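Local coordinates for host-nuclease inhibitor protein Gam, putative (Desulfovibrio vulgaris, PDB 2P2U) that is a phage Mu Gam-like protein of uncertain function that probably binds double-stranded DNA, at residues 101-104 / 105-109; 59-62 / 63-67. All coordinates share one frame; numbering follows the deposited sequence.

Contact 1 of 2, residues 101-104 / 105-109; sequences IVQM and SKITK
The side-chain amide nitrogen of Gln103 is held by two groups: its NE2 donates to the carbonyl oxygen O of Ile107 at 3.2 Å, with an N-H...O angle of 146°, and it also bonds to Thr112 OG1 in the helix that follows. NE2 approaches from above the plane of the Ile107 carbonyl, 53° out of it, while the oxygen is tilted from the plane of the Gln103 amide. A bend at the second torsion (chi2 -52°) folds the Gln103 chain back over the returning backbone, where CD rests 3.7 Å from Lys109 CA and OE1 lies 3.8 Å from Lys109 CB, the two side chains crossing at about a right angle. Between them the chain reverses through a type I beta turn from Met104 to Ile107. Ile107 turns toward the strand end, CG1 packing 3.9 Å from CB of selenomethionine Met104 and CG2 lying near Gln103 NE2. Helix 109-118 starts immediately afterwards, with Thr108 as its N-cap: Thr108 OG1 accepts a hydrogen bond from the backbone N of Met111. Residues 101-103 pair antiparallel with a strand of the second subunit, and Lys109 NZ forms a salt bridge with Asp130 of that subunit. One amide, bonded to both the turn and the helix, thus ties the end of an intersubunit strand to the start of the next helix.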
loop_
_atom_site.group_PDB
_atom_site.type_symbol
_atom_site.label_atom_id
_atom_site.label_comp_id
_atom_site.label_asym_id
_atom_site.label_seq_id
_atom_site.Cartn_x
_atom_site.Cartn_y
_atom_site.Cartn_z
ATOM N N ILE A 101 19.434 3.931 -15.335
ATOM C CA ILE A 101 20.613 4.082 -14.474
ATOM C C ILE A 101 20.597 3.051 -13.362
ATOM O O ILE A 101 19.608 2.936 -12.666
ATOM C CB ILE A 101 20.727 5.489 -13.883
ATOM C CG1 ILE A 101 21.260 6.392 -14.965
ATOM C CG2 ILE A 101 21.712 5.488 -12.762
ATOM C CD1 ILE A 101 21.452 7.817 -14.526
ATOM N N VAL A 102 21.695 2.329 -13.170
ATOM C CA VAL A 102 21.649 1.149 -12.310
ATOM C C VAL A 102 22.915 0.991 -11.424
ATOM O O VAL A 102 23.915 1.681 -11.659
ATOM C CB VAL A 102 21.363 -0.060 -13.190
ATOM C CG1 VAL A 102 21.364 -1.329 -12.378
ATOM C CG2 VAL A 102 19.977 0.104 -13.804
ATOM N N GLN A 103 22.902 0.127 -10.412
ATOM C CA GLN A 103 24.106 -0.023 -9.569
ATOM C C GLN A 103 25.231 -0.669 -10.353
ATOM O O GLN A 103 24.950 -1.506 -11.166
ATOM C CB GLN A 103 23.850 -0.824 -8.283
ATOM C CG GLN A 103 22.994 -0.141 -7.262
ATOM C CD GLN A 103 23.457 1.249 -6.913
ATOM O OE1 GLN A 103 22.649 2.194 -6.949
ATOM N NE2 GLN A 103 24.762 1.409 -6.578
HETATM N N MSE A 104 26.491 -0.317 -10.122
HETATM C CA MSE A 104 27.549 -1.115 -10.719
HETATM C C MSE A 104 27.625 -2.481 -10.096
HETATM O O MSE A 104 26.860 -2.777 -9.171
HETATM C CB MSE A 104 28.873 -0.415 -10.682
HETATM C CG MSE A 104 28.965 0.449 -11.889
HETATM SE SE MSE A 104 30.521 1.604 -11.888
HETATM C CE MSE A 104 31.978 0.219 -11.932
ATOM N N SER A 105 28.515 -3.336 -10.588
ATOM C CA SER A 105 28.382 -4.742 -10.186
ATOM C C SER A 105 28.506 -4.985 -8.677
ATOM O O SER A 105 27.610 -5.626 -8.113
ATOM C CB SER A 105 29.249 -5.724 -10.994
ATOM O OG SER A 105 30.492 -5.112 -11.430
ATOM N N LYS A 106 29.553 -4.549 -7.977
ATOM C CA LYS A 106 29.498 -5.082 -6.614
ATOM C C LYS A 106 29.125 -4.052 -5.581
ATOM O O LYS A 106 29.530 -4.182 -4.423
ATOM C CB LYS A 106 30.776 -5.805 -6.234
ATOM C CG LYS A 106 31.417 -6.615 -7.371
ATOM C CD LYS A 106 32.881 -6.826 -7.124
ATOM C CE LYS A 106 33.690 -6.450 -8.360
ATOM N NZ LYS A 106 35.102 -6.850 -8.116
ATOM N N ILE A 107 28.346 -3.045 -6.004
ATOM C CA ILE A 107 28.127 -1.842 -5.255
ATOM C C ILE A 107 26.653 -1.671 -4.852
ATOM O O ILE A 107 25.806 -1.446 -5.665
ATOM C CB ILE A 107 28.468 -0.605 -6.122
ATOM C CG1 ILE A 107 29.784 -0.760 -6.904
ATOM C CG2 ILE A 107 28.379 0.719 -5.308
ATOM C CD1 ILE A 107 31.031 -0.513 -6.204
ATOM N N THR A 108 26.354 -1.690 -3.582
ATOM C CA THR A 108 24.992 -1.545 -3.169
ATOM C C THR A 108 24.591 -0.124 -3.254
ATOM O O THR A 108 25.410 0.737 -3.248
ATOM C CB THR A 108 24.846 -1.906 -1.702
ATOM O OG1 THR A 108 25.767 -1.075 -0.963
ATOM C CG2 THR A 108 25.122 -3.342 -1.464
ATOM N N LYS A 109 23.290 0.124 -3.237
ATOM C CA LYS A 109 22.746 1.488 -3.248
ATOM C C LYS A 109 23.131 2.299 -1.990
ATOM O O LYS A 109 23.287 3.513 -2.053
ATOM C CB LYS A 109 21.226 1.418 -3.524
ATOM C CG LYS A 109 20.371 2.515 -2.902
ATOM C CD LYS A 109 18.992 2.566 -3.578
ATOM C CE LYS A 109 18.240 3.938 -3.403
ATOM N NZ LYS A 109 16.861 3.693 -4.007
#

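Contact 2 of 2, residues 59-62 / 63-67; sequences ARRK and ELEDG
Arg60 lies across Leu64 and Glu63, within about one turn of the helix, on the tightly packed side of the contact, where Arg60, Arg61 and Leu64 meet the second subunit. Leu64 CD2 covers one face of the Arg60 guanidinium, 3.8 Å from NH1 and displaced toward the rim, and Leu64, buried, continues onto Ile25 of the second subunit. At the edge of the same group Arg60 NH2 makes a salt bridge to Glu63 OE1 at 3.3 Å; the oxygen lies in the guanidinium plane but is approached on its anti side, the two planes standing 77° apart. Bends at chi2 and chi3 turn the Arg60 chain back to this position, and its NH1 also pairs with Glu24 of the second subunit. Beneath the side chains runs the i to i+4 backbone bonding of helix 15-74, including Leu64 N to Arg60 O at 3.3 Å and Glu65 N to Arg61 O at 2.9 Å. Four residues apart, Arg61 and Glu65 form a classic i to i+4 salt bridge, NH2 to OE1 at 2.7 Å, with their planes nearly perpendicular at 86°, while Arg61 NE forms a salt bridge with Asp29 of the second subunit. The looser side belongs to Lys62, an exposed residue whose chain bends at chi2 (57°) and crosses Asp66 at a slant. There the salt bridge from Lys62 NZ to Asp66 OD1 is long, at 3.7 Å.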
loop_
_atom_site.group_PDB
_atom_site.type_symbol
_atom_site.label_atom_id
_atom_site.label_comp_id
_atom_site.label_asym_id
_atom_site.label_seq_id
_atom_site.Cartn_x
_atom_site.Cartn_y
_atom_site.Cartn_z
ATOM N N ALA A 59 -1.254 -17.345 -21.683
ATOM C CA ALA A 59 -0.246 -18.302 -22.118
ATOM C C ALA A 59 -0.106 -18.174 -23.631
ATOM O O ALA A 59 0.989 -18.066 -24.142
ATOM C CB ALA A 59 -0.631 -19.732 -21.749
ATOM N N ARG A 60 -1.237 -18.157 -24.336
ATOM C CA ARG A 60 -1.228 -18.004 -25.772
ATOM C C ARG A 60 -0.648 -16.634 -26.170
ATOM O O ARG A 60 0.161 -16.533 -27.113
ATOM C CB ARG A 60 -2.625 -18.260 -26.380
ATOM C CG ARG A 60 -2.741 -18.017 -27.922
ATOM C CD ARG A 60 -2.913 -19.292 -28.766
ATOM N NE ARG A 60 -1.657 -19.849 -29.279
ATOM C CZ ARG A 60 -1.268 -19.859 -30.553
ATOM N NH1 ARG A 60 -2.003 -19.307 -31.521
ATOM N NH2 ARG A 60 -0.116 -20.423 -30.854
ATOM N N ARG A 61 -1.016 -15.584 -25.450
ATOM C CA ARG A 61 -0.467 -14.284 -25.822
ATOM C C ARG A 61 1.058 -14.281 -25.758
ATOM O O ARG A 61 1.675 -13.554 -26.488
ATOM C CB ARG A 61 -1.050 -13.186 -24.969
ATOM C CG ARG A 61 -0.638 -11.832 -25.402
ATOM C CD ARG A 61 -1.219 -10.854 -24.453
ATOM N NE ARG A 61 -1.269 -9.492 -24.969
ATOM C CZ ARG A 61 -0.216 -8.695 -25.211
ATOM N NH1 ARG A 61 -0.431 -7.446 -25.635
ATOM N NH2 ARG A 61 1.032 -9.135 -25.024
ATOM N N LYS A 62 1.646 -15.128 -24.914
ATOM C CA LYS A 62 3.091 -15.219 -24.744
ATOM C C LYS A 62 3.757 -15.863 -25.984
ATOM O O LYS A 62 4.446 -15.184 -26.730
ATOM C CB LYS A 62 3.416 -15.968 -23.416
ATOM C CG LYS A 62 4.925 -16.043 -22.948
ATOM C CD LYS A 62 5.648 -14.677 -22.777
ATOM C CE LYS A 62 7.200 -14.854 -22.647
ATOM N NZ LYS A 62 7.975 -13.607 -22.195
ATOM N N GLU A 63 3.563 -17.160 -26.199
ATOM C CA GLU A 63 3.835 -17.794 -27.485
ATOM C C GLU A 63 3.857 -16.820 -28.738
ATOM O O GLU A 63 4.790 -16.857 -29.554
ATOM C CB GLU A 63 2.807 -18.917 -27.695
ATOM C CG GLU A 63 2.900 -20.139 -26.718
ATOM C CD GLU A 63 1.844 -21.290 -26.994
ATOM O OE1 GLU A 63 1.402 -21.520 -28.172
ATOM O OE2 GLU A 63 1.469 -21.990 -26.005
ATOM N N LEU A 64 2.839 -15.954 -28.873
ATOM C CA LEU A 64 2.673 -15.089 -30.040
ATOM C C LEU A 64 3.575 -13.921 -29.910
ATOM O O LEU A 64 4.295 -13.592 -30.849
ATOM C CB LEU A 64 1.260 -14.532 -30.133
ATOM C CG LEU A 64 0.102 -15.496 -30.254
ATOM C CD1 LEU A 64 -1.158 -14.766 -29.928
ATOM C CD2 LEU A 64 0.045 -16.144 -31.630
ATOM N N GLU A 65 3.484 -13.249 -28.758
ATOM C CA GLU A 65 4.415 -12.179 -28.406
ATOM C C GLU A 65 5.873 -12.584 -28.633
ATOM O O GLU A 65 6.587 -11.892 -29.336
ATOM C CB GLU A 65 4.231 -11.756 -26.962
ATOM C CG GLU A 65 5.086 -10.536 -26.585
ATOM C CD GLU A 65 4.784 -10.003 -25.185
ATOM O OE1 GLU A 65 3.581 -10.054 -24.762
ATOM O OE2 GLU A 65 5.767 -9.537 -24.537
ATOM N N ASP A 66 6.302 -13.694 -28.043
ATOM C CA ASP A 66 7.615 -14.241 -28.317
ATOM C C ASP A 66 7.736 -14.376 -29.833
ATOM O O ASP A 66 8.149 -13.421 -30.490
ATOM C CB ASP A 66 7.820 -15.572 -27.578
ATOM C CG ASP A 66 8.214 -15.372 -26.092
ATOM O OD1 ASP A 66 8.724 -14.280 -25.766
ATOM O OD2 ASP A 66 8.022 -16.296 -25.255
ATOM N N GLY A 67 7.341 -15.529 -30.390
ATOM C CA GLY A 67 7.014 -15.664 -31.826
ATOM C C GLY A 67 7.328 -14.497 -32.741
ATOM O O GLY A 67 8.225 -14.601 -33.575
#

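Contact 2 comes first along the chain, toward the C-terminal end of the long helix 15-74, and contact 1 follows at the far end of strand 91-103, where the chain turns into helix 109-118. Their centres lie 33 Å apart and their nearest atoms about 20 Å, so they do not touch and share no helix or strand; strand 91-103 spans much of the way between them. Both nevertheless meet the second subunit, contact 2 through charged and apolar side chains of the helix, contact 1 through strand pairing that extends the sheet. In this elongated, open chain the two sites show dimer contacts spread over distant parts of the fold.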